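Long-range contacts in protein disulfide-isomerase A4 (Rattus norvegicus, PDB 3EC3), which catalyses the rearrangement of disulfide bonds in proteins in the endoplasmic reticulum, with this chain holding two noncatalytic thioredoxin-like domains: residues Q43-A47 and T101-K107; L76-Q80 and Y109-L115; L115-G119 and V159-K164; F166-F171 and V223-K227. The protein carries 1 engineered substitution. All blocks are in the same frame, centred on the assembly; numbering follows the deposited sequence.

Contact 1: residues Q43-A47 and T101-K107; sequences QYQDA and TEASAIK
Gln43, on helix 39-51, reaches across to the start of helix 103-113. Its CB rests 4.0 Å from CD1 of Ile106. With CG anti to the carbonyl carbon (chi1 -76°) and a further bend at chi2, the chain turns along the segment leading into the second helix, and Gln43 CG comes 3.5 Å from Thr101 O. At the end, Gln43 NE2 donates to Thr101 O over 2.8 Å, in the carbonyl plane and nearly straight, at an N-H...O angle of 159°; the acceptor also lies close to the plane of the glutamine amide. A water molecule accepts both from Gln43 NE2 and from the backbone N of Ala103, each at 3.0 Å, just after the N-cap residue Glu102.

Deeper in, Ala47 CB presses on Ile106 CG2 at 3.4 Å, tight for two carbons, while the same CG2 lies at the edge of the Tyr44 ring. Ala47 and Ala103, both pointing across the contact, have CA atoms 5.1 Å apart; the helix axes cross at -60°. Small residues thus let two helices come close, and the single glutamine amide ties its helix directly to the loop carbonyl before the N-cap and, through water, to the first amide of the second helix.

Contact 2: residues L76-Q80 and Y109-L115; sequences LVLMQ and YVVKHAL
Leu76 and Leu78, two apart on strand 75-79 and so on the same face of the sheet, make the apolar part of the contact with helix 103-113. Leu76 has CG anti to its own amide nitrogen (chi1 -171°), which carries CD1 to 3.7 Å from Tyr109 CD1 and 4.0 Å from Val110 CG2. Leu78 divides its branches: CD1 lies at the edge of the Tyr109 ring, while CD2 is 4.0 Å from His113 CB and close to that residue's carbonyl oxygen. Over one face of the tyrosine sits His113 ND1, which also makes a weak bond to Tyr109 O.

The polar part belongs to Gln80, whose chain folds at chi2 toward the end of the helix. Gln80 NE2 donates to Ala114 O at 3.1 Å, with an N-H...O angle of 158°, yet it comes from above the carbonyl plane. A water 2.8 Å away accepts from the same Gln80 NE2. Were Gln80 cut back to an alanine, Ala114 O would probably lose this side-chain donor, and the water would lose the amide that donates to it.

Strand and helix run almost parallel, 16° between their directions. Ile29 of strand 28-32 touches both leucines and Val110, Tyr44 and Leu51 of helix 39-51 close another side, and strand 93-96 lies alongside, its His93 stacked on the ring of His113.

Contact 3: residues L115-G119 and V159-K164; sequences LPLVG and VLEVAK
The start of the second thioredoxin-like domain is fastened here: Leu117 and Val118, where the chain enters edge strand 118-121, pack on the last turns of helix 149-163. No hydrogen bond crosses between the two segments, and the contact is made by aliphatic branches. Leu117 straddles the helix end. Its CD1 lies 3.7 Å from Leu160 CD2 and also meets the backbone of Lys164, whereas CD2 sits 3.6 Å from the Ala163 methyl, CB. Val118 works chiefly through CG2, which is 3.6 Å from Ala163 CB, 3.7 Å from Leu160 CD2 and 3.8 Å from Val159 CG1. With CG1 anti to the amide nitrogen (chi1 -178°), CG2 is left beside that nitrogen and lies against all three helix side chains, while CG1 keeps to the side of Val159.

The helix is the connection of a beta-alpha-beta crossover between the parallel neighbours 135-140 and 170-175, and strand 118-121 joins the sheet beyond 170-175. Ala163, whose side chain is a single methyl, touches Leu117 and Val118 and also Phe171 of the adjoining strand.

Polar bonds flank the apolar patch. Lys164 NZ folds back to Glu161 O, 3.1 Å away in the carbonyl plane and on a lone pair, and its ammonium group also makes a cation-pi contact with Tyr88. Arg156 NE bonds to Val118 O, while Glu89, from the first thioredoxin-like domain as is Tyr88, accepts from the backbone N of Leu117 through OE2.

Contact 4: residues F166-F171 and V223-K227; sequences FPEYTF and VMAFK
Val223 sends its CG1 methyl between two rings that receive it differently. Phe166 offers a face: CG1 stands 3.6 Å above the ring centroid and only 8° off the normal, a CH-pi contact. Tyr169 offers an edge, its CD2 3.7 Å from the same Val223 CG1. The other branch of Val223, CG2, reaches Phe171 CE2 at 4.1 Å. Selenomethionine Met224 comes to the Phe166 edge, where SE is 5.2 Å from the ring centroid in a Met-aromatic contact.

Tyr169 has partners over its ring. Phe226 points its edge at a face in a T-shaped pair, centroids 5.5 Å apart and planes at 76°; Glu168 CG also lies over a face. Glu168 has CG between its backbone nitrogen and carbonyl carbon (chi1 65°), which folds the chain over that ring. Lys227 bends round to bridge the two residues: its NZ forms a salt bridge to Glu168 OE2 at 2.7 Å, on the anti side of the carboxylate, and donates to Tyr169 OH at 3.0 Å. A leucine in place of Tyr169 would probably deprive Lys227 of its hydroxyl acceptor and the Phe226 edge of an aromatic face.

The type I turn from Phe166 to Tyr169 leads from helix 149-163 into strand 170-175. Phe171 packs back on Val159 and Val162 of that helix, and Val136 of strand 135-140 touches both Phe171 and Val223, which places helix 216-227 against the same sheet.

How the contacts relate
Contact 1 opens first, near the N terminus, and closes a loop from helix 39-51 to the start of helix 103-113. Contact 2 begins on strand 75-79, inside that loop, and ends farther along helix 103-113, so the two cross; they touch through Tyr44 and Leu76 and bind helices and sheet of the first thioredoxin-like domain. Leu115 is shared with contact 3, which starts as contact 2 ends and closes on helix 149-163 of the second domain. Contact 4 follows in series, bringing helix 216-227 to the sheet of the second domain, and touches contact 3 through strand 170-175. Contacts 1 and 4 lie about 31 Å apart between centres.

Contact 1: residues Q43-A47 and T101-K107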
loop_
_atom_site.group_PDB
_atom_site.type_symbol
_atom_site.label_atom_id
_atom_site.label_comp_id
_atom_site.label_asym_id
_atom_site.label_seq_id
_atom_site.Cartn_x
_atom_site.Cartn_y
_atom_site.Cartn_z
ATOM N N GLN A 43 -6.349 17.691 -16.463
ATOM C CA GLN A 43 -6.745 17.666 -15.069
ATOM C C GLN A 43 -5.876 16.653 -14.266
ATOM O O GLN A 43 -5.453 16.894 -13.112
ATOM C CB GLN A 43 -8.221 17.278 -14.965
ATOM C CG GLN A 43 -9.197 18.387 -15.324
ATOM C CD GLN A 43 -8.960 19.679 -14.535
ATOM O OE1 GLN A 43 -8.301 20.605 -15.012
ATOM N NE2 GLN A 43 -9.501 19.746 -13.349
ATOM N N TYR A 44 -5.607 15.521 -14.892
ATOM C CA TYR A 44 -4.724 14.494 -14.294
ATOM C C TYR A 44 -3.312 15.046 -14.057
ATOM O O TYR A 44 -2.767 14.894 -12.955
ATOM C CB TYR A 44 -4.702 13.265 -15.220
ATOM C CG TYR A 44 -3.718 12.174 -14.778
ATOM C CD1 TYR A 44 -2.598 11.866 -15.540
ATOM C CD2 TYR A 44 -3.943 11.451 -13.610
ATOM C CE1 TYR A 44 -1.704 10.866 -15.133
ATOM C CE2 TYR A 44 -3.066 10.468 -13.191
ATOM C CZ TYR A 44 -1.932 10.189 -13.965
ATOM O OH TYR A 44 -1.081 9.164 -13.552
ATOM N N GLN A 45 -2.742 15.737 -15.059
ATOM C CA GLN A 45 -1.391 16.311 -14.933
ATOM C C GLN A 45 -1.342 17.365 -13.817
ATOM O O GLN A 45 -0.322 17.501 -13.168
ATOM C CB GLN A 45 -0.837 16.891 -16.273
ATOM C CG GLN A 45 -0.251 15.844 -17.318
ATOM C CD GLN A 45 1.174 15.259 -16.969
ATOM O OE1 GLN A 45 1.585 15.251 -15.799
ATOM N NE2 GLN A 45 1.904 14.746 -17.994
ATOM N N ASP A 46 -2.425 18.131 -13.651
ATOM C CA ASP A 46 -2.562 19.128 -12.549
ATOM C C ASP A 46 -2.507 18.445 -11.172
ATOM O O ASP A 46 -1.726 18.846 -10.305
ATOM C CB ASP A 46 -3.873 19.879 -12.737
ATOM C CG ASP A 46 -4.003 21.112 -11.857
ATOM O OD1 ASP A 46 -3.475 21.143 -10.724
ATOM O OD2 ASP A 46 -4.689 22.053 -12.308
ATOM N N ALA A 47 -3.334 17.421 -10.993
ATOM C CA ALA A 47 -3.293 16.567 -9.800
ATOM C C ALA A 47 -1.915 15.928 -9.531
ATOM O O ALA A 47 -1.443 15.871 -8.381
ATOM C CB ALA A 47 -4.347 15.466 -9.914
ATOM N N THR A 101 -13.910 17.102 -14.141
ATOM C CA THR A 101 -13.388 16.509 -12.917
ATOM C C THR A 101 -12.431 17.444 -12.164
ATOM O O THR A 101 -11.442 17.881 -12.711
ATOM C CB THR A 101 -12.667 15.156 -13.218
ATOM O OG1 THR A 101 -13.494 14.352 -14.073
ATOM C CG2 THR A 101 -12.402 14.395 -11.931
ATOM N N GLU A 102 -12.735 17.739 -10.905
ATOM C CA GLU A 102 -11.874 18.595 -10.099
ATOM C C GLU A 102 -10.539 17.914 -9.830
ATOM O O GLU A 102 -10.508 16.713 -9.526
ATOM C CB GLU A 102 -12.561 18.907 -8.770
ATOM C CG GLU A 102 -13.681 19.924 -8.898
ATOM C CD GLU A 102 -14.006 20.605 -7.580
ATOM O OE1 GLU A 102 -15.200 20.934 -7.356
ATOM O OE2 GLU A 102 -13.079 20.812 -6.754
ATOM N N ALA A 103 -9.442 18.673 -9.916
ATOM C CA ALA A 103 -8.108 18.105 -9.666
ATOM C C ALA A 103 -8.012 17.609 -8.243
ATOM O O ALA A 103 -7.374 16.595 -7.973
ATOM C CB ALA A 103 -7.006 19.112 -9.959
ATOM N N SER A 104 -8.669 18.324 -7.333
ATOM C CA SER A 104 -8.730 17.900 -5.928
ATOM C C SER A 104 -9.378 16.524 -5.739
ATOM O O SER A 104 -8.962 15.785 -4.874
ATOM C CB SER A 104 -9.455 18.959 -5.082
ATOM O OG SER A 104 -10.783 19.144 -5.553
ATOM N N ALA A 105 -10.379 16.174 -6.547
ATOM C CA ALA A 105 -10.992 14.833 -6.476
ATOM C C ALA A 105 -10.011 13.762 -6.961
ATOM O O ALA A 105 -9.990 12.657 -6.448
ATOM C CB ALA A 105 -12.237 14.776 -7.331
ATOM N N ILE A 106 -9.240 14.082 -7.995
ATOM C CA ILE A 106 -8.225 13.143 -8.500
ATOM C C ILE A 106 -7.193 12.904 -7.421
ATOM O O ILE A 106 -6.874 11.773 -7.111
ATOM C CB ILE A 106 -7.578 13.665 -9.793
ATOM C CG1 ILE A 106 -8.643 13.760 -10.884
ATOM C CG2 ILE A 106 -6.394 12.747 -10.238
ATOM C CD1 ILE A 106 -8.142 14.428 -12.190
ATOM N N LYS A 107 -6.710 13.992 -6.829
ATOM C CA LYS A 107 -5.712 13.950 -5.774
ATOM C C LYS A 107 -6.239 13.141 -4.585
ATOM O O LYS A 107 -5.538 12.283 -4.077
ATOM C CB LYS A 107 -5.297 15.386 -5.402
ATOM C CG LYS A 107 -4.495 15.531 -4.116
ATOM C CD LYS A 107 -3.965 16.975 -3.854
ATOM C CE LYS A 107 -4.422 18.055 -4.910
ATOM N NZ LYS A 107 -4.264 19.488 -4.429
HETATM O O HOH W 1 -9.373 21.528 -10.883
#

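Contact 2: residues L76-Q80 and Y109-L115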
loop_
_atom_site.group_PDB
_atom_site.type_symbol
_atom_site.label_atom_id
_atom_site.label_comp_id
_atom_site.label_asym_id
_atom_site.label_seq_id
_atom_site.Cartn_x
_atom_site.Cartn_y
_atom_site.Cartn_z
ATOM N N LEU A 76 -8.661 7.265 -14.592
ATOM C CA LEU A 76 -7.486 7.138 -13.767
ATOM C C LEU A 76 -7.534 5.706 -13.182
ATOM O O LEU A 76 -8.556 5.305 -12.610
ATOM C CB LEU A 76 -7.612 8.172 -12.656
ATOM C CG LEU A 76 -6.514 8.536 -11.659
ATOM C CD1 LEU A 76 -6.984 8.435 -10.215
ATOM C CD2 LEU A 76 -5.121 7.942 -11.960
ATOM N N VAL A 77 -6.445 4.944 -13.308
ATOM C CA VAL A 77 -6.455 3.544 -12.914
ATOM C C VAL A 77 -5.315 3.421 -11.900
ATOM O O VAL A 77 -4.208 3.876 -12.170
ATOM C CB VAL A 77 -6.200 2.620 -14.128
ATOM C CG1 VAL A 77 -6.117 1.174 -13.676
ATOM C CG2 VAL A 77 -7.291 2.824 -15.232
ATOM N N LEU A 78 -5.592 2.821 -10.748
ATOM C CA LEU A 78 -4.562 2.567 -9.751
ATOM C C LEU A 78 -4.505 1.065 -9.552
ATOM O O LEU A 78 -5.568 0.412 -9.315
ATOM C CB LEU A 78 -4.897 3.224 -8.421
ATOM C CG LEU A 78 -4.285 4.620 -8.177
ATOM C CD1 LEU A 78 -5.111 5.585 -8.899
ATOM C CD2 LEU A 78 -4.288 4.929 -6.634
HETATM N N MSE A 79 -3.298 0.525 -9.640
HETATM C CA MSE A 79 -3.093 -0.887 -9.486
HETATM C C MSE A 79 -1.926 -1.122 -8.550
HETATM O O MSE A 79 -1.047 -0.265 -8.419
HETATM C CB MSE A 79 -2.797 -1.498 -10.847
HETATM C CG MSE A 79 -3.958 -1.393 -11.801
HETATM SE SE MSE A 79 -3.440 -2.064 -13.563
HETATM C CE MSE A 79 -2.452 -0.488 -14.153
ATOM N N GLN A 80 -1.917 -2.264 -7.870
ATOM C CA GLN A 80 -0.773 -2.588 -7.024
ATOM C C GLN A 80 0.095 -3.622 -7.741
ATOM O O GLN A 80 -0.426 -4.422 -8.493
ATOM C CB GLN A 80 -1.258 -3.180 -5.680
ATOM C CG GLN A 80 -2.018 -2.192 -4.838
ATOM C CD GLN A 80 -1.155 -1.064 -4.277
ATOM O OE1 GLN A 80 0.072 -1.157 -4.198
ATOM N NE2 GLN A 80 -1.806 0.007 -3.884
ATOM N N TYR A 109 -8.599 10.722 -4.623
ATOM C CA TYR A 109 -8.750 9.295 -4.989
ATOM C C TYR A 109 -7.398 8.554 -4.925
ATOM O O TYR A 109 -7.321 7.393 -4.464
ATOM C CB TYR A 109 -9.322 9.179 -6.400
ATOM C CG TYR A 109 -9.821 7.812 -6.810
ATOM C CD1 TYR A 109 -9.012 6.952 -7.527
ATOM C CD2 TYR A 109 -11.117 7.402 -6.499
ATOM C CE1 TYR A 109 -9.467 5.707 -7.936
ATOM C CE2 TYR A 109 -11.587 6.166 -6.891
ATOM C CZ TYR A 109 -10.746 5.324 -7.611
ATOM O OH TYR A 109 -11.192 4.090 -7.998
ATOM N N VAL A 110 -6.346 9.211 -5.411
ATOM C CA VAL A 110 -4.980 8.656 -5.352
ATOM C C VAL A 110 -4.562 8.437 -3.899
ATOM O O VAL A 110 -4.094 7.384 -3.546
ATOM C CB VAL A 110 -3.961 9.590 -6.076
ATOM C CG1 VAL A 110 -2.551 9.123 -5.811
ATOM C CG2 VAL A 110 -4.255 9.623 -7.584
ATOM N N VAL A 111 -4.754 9.442 -3.045
ATOM C CA VAL A 111 -4.356 9.292 -1.634
ATOM C C VAL A 111 -5.177 8.165 -0.986
ATOM O O VAL A 111 -4.609 7.257 -0.393
ATOM C CB VAL A 111 -4.416 10.642 -0.841
ATOM C CG1 VAL A 111 -4.135 10.431 0.672
ATOM C CG2 VAL A 111 -3.404 11.651 -1.421
ATOM N N LYS A 112 -6.482 8.195 -1.188
ATOM C CA LYS A 112 -7.383 7.186 -0.668
ATOM C C LYS A 112 -6.939 5.780 -1.032
ATOM O O LYS A 112 -6.859 4.907 -0.151
ATOM C CB LYS A 112 -8.812 7.446 -1.163
ATOM C CG LYS A 112 -9.816 6.374 -0.717
ATOM C CD LYS A 112 -11.235 6.820 -0.910
ATOM C CE LYS A 112 -12.221 5.722 -0.517
ATOM N NZ LYS A 112 -13.629 6.117 -0.908
ATOM N N HIS A 113 -6.627 5.557 -2.312
ATOM C CA HIS A 113 -6.379 4.212 -2.833
ATOM C C HIS A 113 -4.932 3.787 -3.070
ATOM O O HIS A 113 -4.681 2.734 -3.625
ATOM C CB HIS A 113 -7.188 3.977 -4.118
ATOM C CG HIS A 113 -8.652 3.874 -3.862
ATOM N ND1 HIS A 113 -9.554 4.827 -4.279
ATOM C CD2 HIS A 113 -9.365 2.959 -3.159
ATOM C CE1 HIS A 113 -10.765 4.491 -3.870
ATOM N NE2 HIS A 113 -10.676 3.358 -3.198
ATOM N N ALA A 114 -3.981 4.555 -2.585
ATOM C CA ALA A 114 -2.602 4.217 -2.878
ATOM C C ALA A 114 -2.028 3.103 -2.008
ATOM O O ALA A 114 -0.982 2.575 -2.364
ATOM C CB ALA A 114 -1.727 5.445 -2.779
ATOM N N LEU A 115 -2.648 2.775 -0.867
ATOM C CA LEU A 115 -2.058 1.742 -0.050
ATOM C C LEU A 115 -2.787 0.419 -0.280
ATOM O O LEU A 115 -4.008 0.414 -0.298
ATOM C CB LEU A 115 -2.124 2.063 1.464
ATOM C CG LEU A 115 -1.120 3.008 2.131
ATOM C CD1 LEU A 115 -1.459 3.000 3.602
ATOM C CD2 LEU A 115 0.306 2.575 1.890
HETATM O O HOH W 2 -4.534 0.446 -4.423
#

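Contact 3: residues L115-G119 and V159-K164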
loop_
_atom_site.group_PDB
_atom_site.type_symbol
_atom_site.label_atom_id
_atom_site.label_comp_id
_atom_site.label_asym_id
_atom_site.label_seq_id
_atom_site.Cartn_x
_atom_site.Cartn_y
_atom_site.Cartn_z
ATOM N N LEU A 115 -2.648 2.775 -0.867
ATOM C CA LEU A 115 -2.058 1.742 -0.050
ATOM C C LEU A 115 -2.787 0.419 -0.280
ATOM O O LEU A 115 -4.008 0.414 -0.298
ATOM C CB LEU A 115 -2.124 2.063 1.464
ATOM C CG LEU A 115 -1.120 3.008 2.131
ATOM C CD1 LEU A 115 -1.459 3.000 3.602
ATOM C CD2 LEU A 115 0.306 2.575 1.890
ATOM N N PRO A 116 -2.044 -0.683 -0.354
ATOM C CA PRO A 116 -2.756 -1.953 -0.353
ATOM C C PRO A 116 -3.296 -2.305 1.036
ATOM O O PRO A 116 -2.909 -1.689 2.046
ATOM C CB PRO A 116 -1.695 -2.954 -0.732
ATOM C CG PRO A 116 -0.413 -2.421 -0.427
ATOM C CD PRO A 116 -0.592 -0.866 -0.457
ATOM N N LEU A 117 -4.201 -3.279 1.086
ATOM C CA LEU A 117 -4.676 -3.792 2.358
ATOM C C LEU A 117 -3.520 -4.196 3.261
ATOM O O LEU A 117 -3.516 -3.866 4.450
ATOM C CB LEU A 117 -5.484 -5.067 2.106
ATOM C CG LEU A 117 -6.780 -5.305 2.839
ATOM C CD1 LEU A 117 -7.191 -6.761 2.860
ATOM C CD2 LEU A 117 -7.014 -4.501 4.168
ATOM N N VAL A 118 -2.536 -4.902 2.721
ATOM C CA VAL A 118 -1.287 -5.166 3.498
ATOM C C VAL A 118 -0.058 -4.950 2.633
ATOM O O VAL A 118 0.325 -5.817 1.831
ATOM C CB VAL A 118 -1.232 -6.572 4.147
ATOM C CG1 VAL A 118 0.085 -6.725 4.973
ATOM C CG2 VAL A 118 -2.393 -6.793 5.084
ATOM N N GLY A 119 0.524 -3.760 2.787
ATOM C CA GLY A 119 1.719 -3.360 2.061
ATOM C C GLY A 119 2.959 -3.602 2.880
ATOM O O GLY A 119 2.892 -4.195 3.961
ATOM N N VAL A 159 -1.754 -11.915 7.892
ATOM C CA VAL A 159 -2.053 -10.506 8.170
ATOM C C VAL A 159 -3.278 -10.019 7.378
ATOM O O VAL A 159 -4.172 -9.352 7.925
ATOM C CB VAL A 159 -0.826 -9.593 7.911
ATOM C CG1 VAL A 159 -1.128 -8.128 8.427
ATOM C CG2 VAL A 159 0.402 -10.183 8.615
ATOM N N LEU A 160 -3.349 -10.395 6.107
ATOM C CA LEU A 160 -4.470 -9.995 5.248
ATOM C C LEU A 160 -5.828 -10.486 5.775
ATOM O O LEU A 160 -6.868 -9.780 5.717
ATOM C CB LEU A 160 -4.243 -10.603 3.872
ATOM C CG LEU A 160 -3.306 -9.850 2.903
ATOM C CD1 LEU A 160 -2.863 -10.791 1.774
ATOM C CD2 LEU A 160 -4.052 -8.630 2.330
ATOM N N GLU A 161 -5.811 -11.695 6.308
ATOM C CA GLU A 161 -7.007 -12.234 6.997
ATOM C C GLU A 161 -7.575 -11.347 8.118
ATOM O O GLU A 161 -8.796 -11.313 8.304
ATOM C CB GLU A 161 -6.758 -13.665 7.467
ATOM C CG GLU A 161 -6.527 -14.621 6.298
ATOM C CD GLU A 161 -7.769 -14.788 5.417
ATOM O OE1 GLU A 161 -8.879 -14.987 5.953
ATOM O OE2 GLU A 161 -7.652 -14.742 4.189
ATOM N N VAL A 162 -6.716 -10.643 8.855
ATOM C CA VAL A 162 -7.178 -9.741 9.897
ATOM C C VAL A 162 -7.465 -8.367 9.310
ATOM O O VAL A 162 -8.503 -7.734 9.588
ATOM C CB VAL A 162 -6.134 -9.663 11.061
ATOM C CG1 VAL A 162 -6.640 -8.781 12.213
ATOM C CG2 VAL A 162 -5.859 -11.095 11.639
ATOM N N ALA A 163 -6.527 -7.881 8.497
ATOM C CA ALA A 163 -6.669 -6.570 7.873
ATOM C C ALA A 163 -8.028 -6.347 7.239
ATOM O O ALA A 163 -8.595 -5.250 7.352
ATOM C CB ALA A 163 -5.494 -6.341 6.827
ATOM N N LYS A 164 -8.579 -7.352 6.558
ATOM C CA LYS A 164 -9.835 -7.138 5.809
ATOM C C LYS A 164 -11.001 -6.871 6.740
ATOM O O LYS A 164 -12.026 -6.349 6.306
ATOM C CB LYS A 164 -10.183 -8.350 4.961
ATOM C CG LYS A 164 -10.488 -9.573 5.775
ATOM C CD LYS A 164 -11.411 -10.491 4.982
ATOM C CE LYS A 164 -11.264 -11.934 5.473
ATOM N NZ LYS A 164 -11.468 -11.987 6.932
#

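Contact 4: residues F166-F171 and V223-K227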
loop_
_atom_site.group_PDB
_atom_site.type_symbol
_atom_site.label_atom_id
_atom_site.label_comp_id
_atom_site.label_asym_id
_atom_site.label_seq_id
_atom_site.Cartn_x
_atom_site.Cartn_y
_atom_site.Cartn_z
ATOM N N PHE A 166 -10.732 -5.074 9.633
ATOM C CA PHE A 166 -10.512 -3.806 10.327
ATOM C C PHE A 166 -10.124 -2.696 9.359
ATOM O O PHE A 166 -8.998 -2.168 9.435
ATOM C CB PHE A 166 -9.461 -3.954 11.422
ATOM C CG PHE A 166 -9.873 -4.930 12.529
ATOM C CD1 PHE A 166 -9.552 -6.291 12.444
ATOM C CD2 PHE A 166 -10.565 -4.472 13.639
ATOM C CE1 PHE A 166 -9.953 -7.192 13.465
ATOM C CE2 PHE A 166 -10.958 -5.353 14.682
ATOM C CZ PHE A 166 -10.652 -6.715 14.585
ATOM N N PRO A 167 -11.038 -2.349 8.443
ATOM C CA PRO A 167 -10.663 -1.336 7.471
ATOM C C PRO A 167 -10.343 0.008 8.110
ATOM O O PRO A 167 -9.772 0.882 7.460
ATOM C CB PRO A 167 -11.908 -1.244 6.585
ATOM C CG PRO A 167 -13.066 -1.693 7.494
ATOM C CD PRO A 167 -12.422 -2.837 8.217
ATOM N N GLU A 168 -10.750 0.185 9.366
ATOM C CA GLU A 168 -10.523 1.432 10.087
ATOM C C GLU A 168 -9.057 1.611 10.540
ATOM O O GLU A 168 -8.649 2.733 10.946
ATOM C CB GLU A 168 -11.442 1.488 11.307
ATOM C CG GLU A 168 -11.128 0.402 12.350
ATOM C CD GLU A 168 -11.983 -0.860 12.183
ATOM O OE1 GLU A 168 -12.475 -1.126 11.058
ATOM O OE2 GLU A 168 -12.194 -1.568 13.189
ATOM N N TYR A 169 -8.256 0.530 10.454
ATOM C CA TYR A 169 -6.821 0.611 10.751
ATOM C C TYR A 169 -6.021 0.272 9.488
ATOM O O TYR A 169 -6.512 -0.465 8.639
ATOM C CB TYR A 169 -6.438 -0.393 11.857
ATOM C CG TYR A 169 -7.310 -0.270 13.095
ATOM C CD1 TYR A 169 -7.692 0.992 13.579
ATOM C CD2 TYR A 169 -7.741 -1.410 13.786
ATOM C CE1 TYR A 169 -8.499 1.134 14.737
ATOM C CE2 TYR A 169 -8.546 -1.285 14.949
ATOM C CZ TYR A 169 -8.916 -0.028 15.408
ATOM O OH TYR A 169 -9.707 0.069 16.533
ATOM N N THR A 170 -4.813 0.816 9.398
ATOM C CA THR A 170 -3.847 0.480 8.312
ATOM C C THR A 170 -2.971 -0.678 8.834
ATOM O O THR A 170 -2.604 -0.682 10.008
ATOM C CB THR A 170 -2.989 1.691 7.987
ATOM O OG1 THR A 170 -3.849 2.835 7.729
ATOM C CG2 THR A 170 -2.061 1.415 6.791
ATOM N N PHE A 171 -2.713 -1.691 7.996
ATOM C CA PHE A 171 -1.876 -2.847 8.391
ATOM C C PHE A 171 -0.704 -2.867 7.424
ATOM O O PHE A 171 -0.853 -2.497 6.233
ATOM C CB PHE A 171 -2.629 -4.152 8.232
ATOM C CG PHE A 171 -3.745 -4.400 9.255
ATOM C CD1 PHE A 171 -4.915 -3.666 9.259
ATOM C CD2 PHE A 171 -3.617 -5.439 10.181
ATOM C CE1 PHE A 171 -5.941 -3.934 10.184
ATOM C CE2 PHE A 171 -4.639 -5.716 11.122
ATOM C CZ PHE A 171 -5.795 -4.961 11.124
ATOM N N VAL A 223 -5.438 -6.778 18.055
ATOM C CA VAL A 223 -6.163 -5.635 17.467
ATOM C C VAL A 223 -7.518 -5.367 18.178
ATOM O O VAL A 223 -7.875 -4.204 18.434
ATOM C CB VAL A 223 -6.354 -5.826 15.929
ATOM C CG1 VAL A 223 -7.258 -4.754 15.330
ATOM C CG2 VAL A 223 -4.958 -5.870 15.214
HETATM N N MSE A 224 -8.266 -6.424 18.474
HETATM C CA MSE A 224 -9.531 -6.289 19.198
HETATM C C MSE A 224 -9.285 -5.690 20.590
HETATM O O MSE A 224 -10.015 -4.778 21.029
HETATM C CB MSE A 224 -10.263 -7.633 19.318
HETATM C CG MSE A 224 -11.247 -7.924 18.186
HETATM SE SE MSE A 224 -12.686 -6.564 18.125
HETATM C CE MSE A 224 -13.753 -7.177 16.570
ATOM N N ALA A 225 -8.249 -6.179 21.268
ATOM C CA ALA A 225 -7.947 -5.697 22.628
ATOM C C ALA A 225 -7.549 -4.219 22.566
ATOM O O ALA A 225 -7.952 -3.410 23.436
ATOM C CB ALA A 225 -6.876 -6.540 23.283
ATOM N N PHE A 226 -6.809 -3.867 21.511
ATOM C CA PHE A 226 -6.470 -2.476 21.221
ATOM C C PHE A 226 -7.716 -1.608 21.052
ATOM O O PHE A 226 -7.820 -0.552 21.665
ATOM C CB PHE A 226 -5.604 -2.343 19.965
ATOM C CG PHE A 226 -5.480 -0.901 19.472
ATOM C CD1 PHE A 226 -6.240 -0.446 18.392
ATOM C CD2 PHE A 226 -4.625 -0.005 20.117
ATOM C CE1 PHE A 226 -6.127 0.867 17.952
ATOM C CE2 PHE A 226 -4.514 1.326 19.697
ATOM C CZ PHE A 226 -5.258 1.767 18.618
ATOM N N LYS A 227 -8.639 -2.071 20.209
ATOM C CA LYS A 227 -9.872 -1.366 19.867
ATOM C C LYS A 227 -10.682 -1.077 21.109
ATOM O O LYS A 227 -11.260 0.018 21.267
ATOM C CB LYS A 227 -10.714 -2.254 18.954
ATOM C CG LYS A 227 -12.046 -1.657 18.508
ATOM C CD LYS A 227 -12.729 -2.667 17.596
ATOM C CE LYS A 227 -13.125 -2.103 16.240
ATOM N NZ LYS A 227 -12.389 -0.886 15.748
#